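Long-range contacts in integral membrane indolylacetylinositol arabinosyltransferase EmbB (Mycolicibacterium smegmatis MC2 155, PDB 7BVC), which probably transfers arabinose residues to build the arabinan of mycobacterial arabinogalactan, and binds the anti-tuberculosis drug ethambutol: residues E354-R358 / E406-T410; T401-I405 / A439-A443. Numbering follows the deposited sequence.

How the contacts relate
Following the chain from the N terminus, helix 342-355 leads into 354-358, helix 367-381 follows, and helix 391-411 then supplies 401-405 and, directly after it, 406-410. Contact 1 closes the first loop where 406-410 returns to 354-358. Contact 2 closes the second when 439-443, beyond helix 415-428, packs on 401-405. Because 401-405 precedes 406-410, the two loops cross. Helix 391-411 therefore carries both contacts on successive turns, the centres about 10 Å apart: a charged end at the acyl carrier protein and a buried apolar part. They also touch directly, Val-355 CG2 lying 3.9 Å from Tyr-402 CE2 within the GT-C-type membrane domain.

Contact 1. Residues E354-R358 / E406-T410; sequences EVLPR and ERAVT. With PNS (4'-phosphopantetheine), chain G.
Segment 354-358, at the C-terminal part of helix 342-355, keeps helical phi/psi at 356-358 without regular helix bonds and faces the C-terminal part of helix 391-411; the CA atoms of Arg-358 and Glu-406 are closest, 8.5 Å apart. Glu-406 (m, m) turns OE1 to within 3.0 Å of NE of Arg-358 (t, p, t), a salt bridge with a weak hydrogen bond, while its OE2 pairs with Arg-559. Arg-407 (m, m, t) forms a salt bridge with weak hydrogen bonds to Glu-354 (m, m), NE to OE1 and NH2 to OE2, both 3.4 Å; Glu-354 also hydrogen-bonds Trp-259 and salt-bridges Arg-258. Arg-407 NH1 donates to PNS O40 at 2.5 Å. Val-409 CG1 (4.0 Å) and Thr-410 OG1 (3.3 Å) approach Arg-358 NH2; OG1, over one guanidinium face without a hydrogen bond, donates to Glu-406 O at 3.1 Å. Two separate salt bridges thus join the segments; Arg-358 also bridges an acidic side chain of the acyl carrier protein, and Glu-354 probably helps orient the arginine holding its phosphopantetheine arm.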
loop_
_atom_site.group_PDB
_atom_site.type_symbol
_atom_site.label_atom_id
_atom_site.label_comp_id
_atom_site.label_asym_id
_atom_site.label_seq_id
_atom_site.Cartn_x
_atom_site.Cartn_y
_atom_site.Cartn_z
ATOM N N GLU B 354 -5.107 -20.213 36.393
ATOM C CA GLU B 354 -5.040 -21.527 35.765
ATOM C C GLU B 354 -3.823 -21.698 34.873
ATOM O O GLU B 354 -3.272 -22.798 34.801
ATOM C CB GLU B 354 -6.316 -21.787 34.950
ATOM C CG GLU B 354 -7.587 -21.852 35.777
ATOM C CD GLU B 354 -7.617 -23.053 36.702
ATOM O OE1 GLU B 354 -7.120 -24.125 36.301
ATOM O OE2 GLU B 354 -8.136 -22.924 37.828
ATOM N N VAL B 355 -3.391 -20.643 34.187
ATOM C CA VAL B 355 -2.324 -20.764 33.200
ATOM C C VAL B 355 -0.956 -20.508 33.818
ATOM O O VAL B 355 0.018 -21.186 33.483
ATOM C CB VAL B 355 -2.597 -19.808 32.021
ATOM C CG1 VAL B 355 -1.462 -19.857 31.017
ATOM C CG2 VAL B 355 -3.914 -20.159 31.352
ATOM N N LEU B 356 -0.853 -19.548 34.732
ATOM C CA LEU B 356 0.435 -19.232 35.337
ATOM C C LEU B 356 0.859 -20.282 36.362
ATOM O O LEU B 356 2.031 -20.675 36.370
ATOM C CB LEU B 356 0.410 -17.840 35.973
ATOM C CG LEU B 356 0.297 -16.653 35.015
ATOM C CD1 LEU B 356 0.644 -15.364 35.731
ATOM C CD2 LEU B 356 1.182 -16.847 33.800
ATOM N N PRO B 357 -0.029 -20.761 37.246
ATOM C CA PRO B 357 0.375 -21.861 38.136
ATOM C C PRO B 357 0.665 -23.159 37.408
ATOM O O PRO B 357 1.304 -24.044 37.989
ATOM C CB PRO B 357 -0.824 -22.010 39.080
ATOM C CG PRO B 357 -1.486 -20.693 39.049
ATOM C CD PRO B 357 -1.346 -20.229 37.637
ATOM N N ARG B 358 0.217 -23.308 36.161
ATOM C CA ARG B 358 0.479 -24.527 35.409
ATOM C C ARG B 358 1.888 -24.550 34.831
ATOM O O ARG B 358 2.438 -25.631 34.594
ATOM C CB ARG B 358 -0.556 -24.680 34.293
ATOM C CG ARG B 358 -0.489 -25.994 33.540
ATOM C CD ARG B 358 -1.054 -27.133 34.365
ATOM N NE ARG B 358 -1.180 -28.359 33.585
ATOM C CZ ARG B 358 -0.408 -29.429 33.743
ATOM N NH1 ARG B 358 0.552 -29.426 34.656
ATOM N NH2 ARG B 358 -0.597 -30.500 32.988
ATOM N N GLU B 406 -5.744 -28.644 29.306
ATOM C CA GLU B 406 -4.783 -28.851 30.382
ATOM C C GLU B 406 -5.415 -29.574 31.565
ATOM O O GLU B 406 -4.756 -30.399 32.205
ATOM C CB GLU B 406 -4.187 -27.518 30.825
ATOM C CG GLU B 406 -3.308 -26.861 29.776
ATOM C CD GLU B 406 -1.956 -27.533 29.643
ATOM O OE1 GLU B 406 -1.567 -28.279 30.564
ATOM O OE2 GLU B 406 -1.281 -27.312 28.615
ATOM N N ARG B 407 -6.687 -29.292 31.862
ATOM C CA ARG B 407 -7.371 -30.024 32.925
ATOM C C ARG B 407 -7.534 -31.495 32.563
ATOM O O ARG B 407 -7.419 -32.371 33.431
ATOM C CB ARG B 407 -8.732 -29.392 33.205
ATOM C CG ARG B 407 -8.675 -28.133 34.047
ATOM C CD ARG B 407 -8.179 -28.424 35.450
ATOM N NE ARG B 407 -8.356 -27.272 36.327
ATOM C CZ ARG B 407 -9.199 -27.239 37.353
ATOM N NH1 ARG B 407 -9.941 -28.298 37.636
ATOM N NH2 ARG B 407 -9.298 -26.147 38.097
ATOM N N ALA B 408 -7.813 -31.782 31.291
ATOM C CA ALA B 408 -7.912 -33.171 30.848
ATOM C C ALA B 408 -6.573 -33.882 30.977
ATOM O O ALA B 408 -6.515 -35.045 31.394
ATOM C CB ALA B 408 -8.409 -33.231 29.405
ATOM N N VAL B 409 -5.485 -33.201 30.615
ATOM C CA VAL B 409 -4.157 -33.797 30.747
ATOM C C VAL B 409 -3.825 -34.035 32.216
ATOM O O VAL B 409 -3.240 -35.064 32.577
ATOM C CB VAL B 409 -3.103 -32.906 30.063
ATOM C CG1 VAL B 409 -1.703 -33.373 30.411
ATOM C CG2 VAL B 409 -3.307 -32.903 28.559
ATOM N N THR B 410 -4.199 -33.096 33.085
ATOM C CA THR B 410 -3.887 -33.218 34.504
ATOM C C THR B 410 -4.656 -34.370 35.142
ATOM O O THR B 410 -4.061 -35.302 35.691
ATOM C CB THR B 410 -4.196 -31.903 35.222
ATOM O OG1 THR B 410 -3.235 -30.912 34.844
ATOM C CG2 THR B 410 -4.155 -32.094 36.728
HETATM O O23 PNS G . -7.021 -29.619 47.406
HETATM P P24 PNS G . -7.697 -28.587 46.538
HETATM O O25 PNS G . -9.007 -28.187 47.163
HETATM O O26 PNS G . -6.799 -27.385 46.408
HETATM O O27 PNS G . -7.956 -29.222 45.042
HETATM C C28 PNS G . -8.096 -30.608 44.926
HETATM C C29 PNS G . -9.275 -30.910 44.005
HETATM C C30 PNS G . -8.823 -30.834 42.551
HETATM C C31 PNS G . -9.773 -32.318 44.315
HETATM C C32 PNS G . -10.372 -29.873 44.255
HETATM O O33 PNS G . -9.809 -28.596 44.189
HETATM C C34 PNS G . -11.474 -29.938 43.201
HETATM O O35 PNS G . -12.227 -30.851 43.154
HETATM N N36 PNS G . -11.617 -28.850 42.257
HETATM C C37 PNS G . -12.665 -28.907 41.261
HETATM C C38 PNS G . -13.167 -27.498 40.970
HETATM C C39 PNS G . -12.618 -26.815 39.727
HETATM O O40 PNS G . -11.674 -27.268 39.175
HETATM N N41 PNS G . -13.244 -25.608 39.222
HETATM C C42 PNS G . -14.398 -25.047 39.896
HETATM C C43 PNS G . -15.225 -24.258 38.887
HETATM S S44 PNS G . -14.106 -23.523 37.662
#

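Contact 2. Residues T401-I405 / A439-A443; sequences TYVLI and AALLA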
loop_
_atom_site.group_PDB
_atom_site.type_symbol
_atom_site.label_atom_id
_atom_site.label_comp_id
_atom_site.label_asym_id
_atom_site.label_seq_id
_atom_site.Cartn_x
_atom_site.Cartn_y
_atom_site.Cartn_z
ATOM N N THR B 401 -10.524 -23.198 25.906
ATOM C CA THR B 401 -10.148 -24.468 25.290
ATOM C C THR B 401 -8.817 -24.972 25.838
ATOM O O THR B 401 -8.682 -26.150 26.195
ATOM C CB THR B 401 -10.081 -24.313 23.771
ATOM O OG1 THR B 401 -11.362 -23.908 23.276
ATOM C CG2 THR B 401 -9.690 -25.626 23.121
ATOM N N TYR B 402 -7.819 -24.089 25.907
ATOM C CA TYR B 402 -6.522 -24.461 26.464
ATOM C C TYR B 402 -6.648 -24.900 27.917
ATOM O O TYR B 402 -6.042 -25.896 28.329
ATOM C CB TYR B 402 -5.550 -23.288 26.330
ATOM C CG TYR B 402 -4.234 -23.463 27.054
ATOM C CD1 TYR B 402 -3.195 -24.182 26.485
ATOM C CD2 TYR B 402 -4.023 -22.886 28.298
ATOM C CE1 TYR B 402 -1.989 -24.335 27.138
ATOM C CE2 TYR B 402 -2.821 -23.035 28.959
ATOM C CZ TYR B 402 -1.808 -23.761 28.374
ATOM O OH TYR B 402 -0.608 -23.911 29.029
ATOM N N VAL B 403 -7.432 -24.166 28.713
ATOM C CA VAL B 403 -7.593 -24.517 30.122
ATOM C C VAL B 403 -8.239 -25.890 30.264
ATOM O O VAL B 403 -7.818 -26.710 31.089
ATOM C CB VAL B 403 -8.401 -23.428 30.851
ATOM C CG1 VAL B 403 -8.800 -23.898 32.235
ATOM C CG2 VAL B 403 -7.594 -22.148 30.941
ATOM N N LEU B 404 -9.255 -26.174 29.445
ATOM C CA LEU B 404 -9.940 -27.459 29.537
ATOM C C LEU B 404 -9.037 -28.603 29.094
ATOM O O LEU B 404 -9.059 -29.685 29.693
ATOM C CB LEU B 404 -11.220 -27.431 28.703
ATOM C CG LEU B 404 -12.392 -26.656 29.303
ATOM C CD1 LEU B 404 -13.562 -26.632 28.341
ATOM C CD2 LEU B 404 -12.803 -27.263 30.630
ATOM N N ILE B 405 -8.229 -28.385 28.057
ATOM C CA ILE B 405 -7.319 -29.435 27.611
ATOM C C ILE B 405 -6.247 -29.698 28.661
ATOM O O ILE B 405 -5.873 -30.852 28.912
ATOM C CB ILE B 405 -6.713 -29.071 26.244
ATOM C CG1 ILE B 405 -7.664 -29.501 25.130
ATOM C CG2 ILE B 405 -5.351 -29.713 26.061
ATOM C CD1 ILE B 405 -7.173 -29.165 23.760
ATOM N N ALA B 439 -5.868 -24.485 17.201
ATOM C CA ALA B 439 -4.458 -24.560 17.561
ATOM C C ALA B 439 -4.288 -25.159 18.950
ATOM O O ALA B 439 -3.347 -25.923 19.195
ATOM C CB ALA B 439 -3.825 -23.172 17.492
ATOM N N ALA B 440 -5.199 -24.832 19.869
ATOM C CA ALA B 440 -5.159 -25.408 21.206
ATOM C C ALA B 440 -5.433 -26.904 21.199
ATOM O O ALA B 440 -4.991 -27.605 22.114
ATOM C CB ALA B 440 -6.163 -24.699 22.113
ATOM N N LEU B 441 -6.144 -27.407 20.190
ATOM C CA LEU B 441 -6.395 -28.836 20.055
ATOM C C LEU B 441 -5.226 -29.558 19.402
ATOM O O LEU B 441 -4.878 -30.671 19.808
ATOM C CB LEU B 441 -7.667 -29.073 19.239
ATOM C CG LEU B 441 -8.977 -28.509 19.786
ATOM C CD1 LEU B 441 -10.030 -28.486 18.697
ATOM C CD2 LEU B 441 -9.458 -29.328 20.964
ATOM N N LEU B 442 -4.621 -28.944 18.383
ATOM C CA LEU B 442 -3.435 -29.531 17.764
ATOM C C LEU B 442 -2.265 -29.579 18.737
ATOM O O LEU B 442 -1.516 -30.563 18.768
ATOM C CB LEU B 442 -3.050 -28.759 16.502
ATOM C CG LEU B 442 -3.697 -29.174 15.179
ATOM C CD1 LEU B 442 -5.178 -28.847 15.127
ATOM C CD2 LEU B 442 -2.964 -28.513 14.023
ATOM N N ALA B 443 -2.084 -28.526 19.538
ATOM C CA ALA B 443 -0.966 -28.494 20.474
ATOM C C ALA B 443 -1.085 -29.573 21.542
ATOM O O ALA B 443 -0.072 -30.016 22.092
ATOM C CB ALA B 443 -0.864 -27.116 21.124
#
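Helix 401-405 and helix 439-443 run side by side in nearly the same direction, crossing at -25° with axes 9.4 Å apart at closest approach, a parallel pair within the helical bundle of the GT-C-type membrane domain. Tyr-402 and Ala-440 have the nearest CA atoms, 5.5 Å apart, and the small Ala-440 side chain permits this approach. Its CB points into the other helix, 3.8 Å from Thr-401 CG2 and 4.5 Å from Tyr-402 CB. Leu-441 leaves its backbone sideways, but CD2 reaches back to within 4.3 Å of Thr-401 CG2. The hydroxyl of Thr-401 is bonded within its own helix, to Gly-397 O, leaving the methyl for packing. Helix 415-428 packs against Thr-401, Ile-405 and Leu-441, while Ile-563 of helix 554-570 touches Tyr-402 and Ala-443; Ala-443 also lines a cardiolipin pocket. The pair is thus joined by apolar packing next to bound lipid. Ile-405, chi2 extended at 179°, brings CD1 within 3.6 Å of Leu-441 CD2 and 3.1 Å of Ala-440 O.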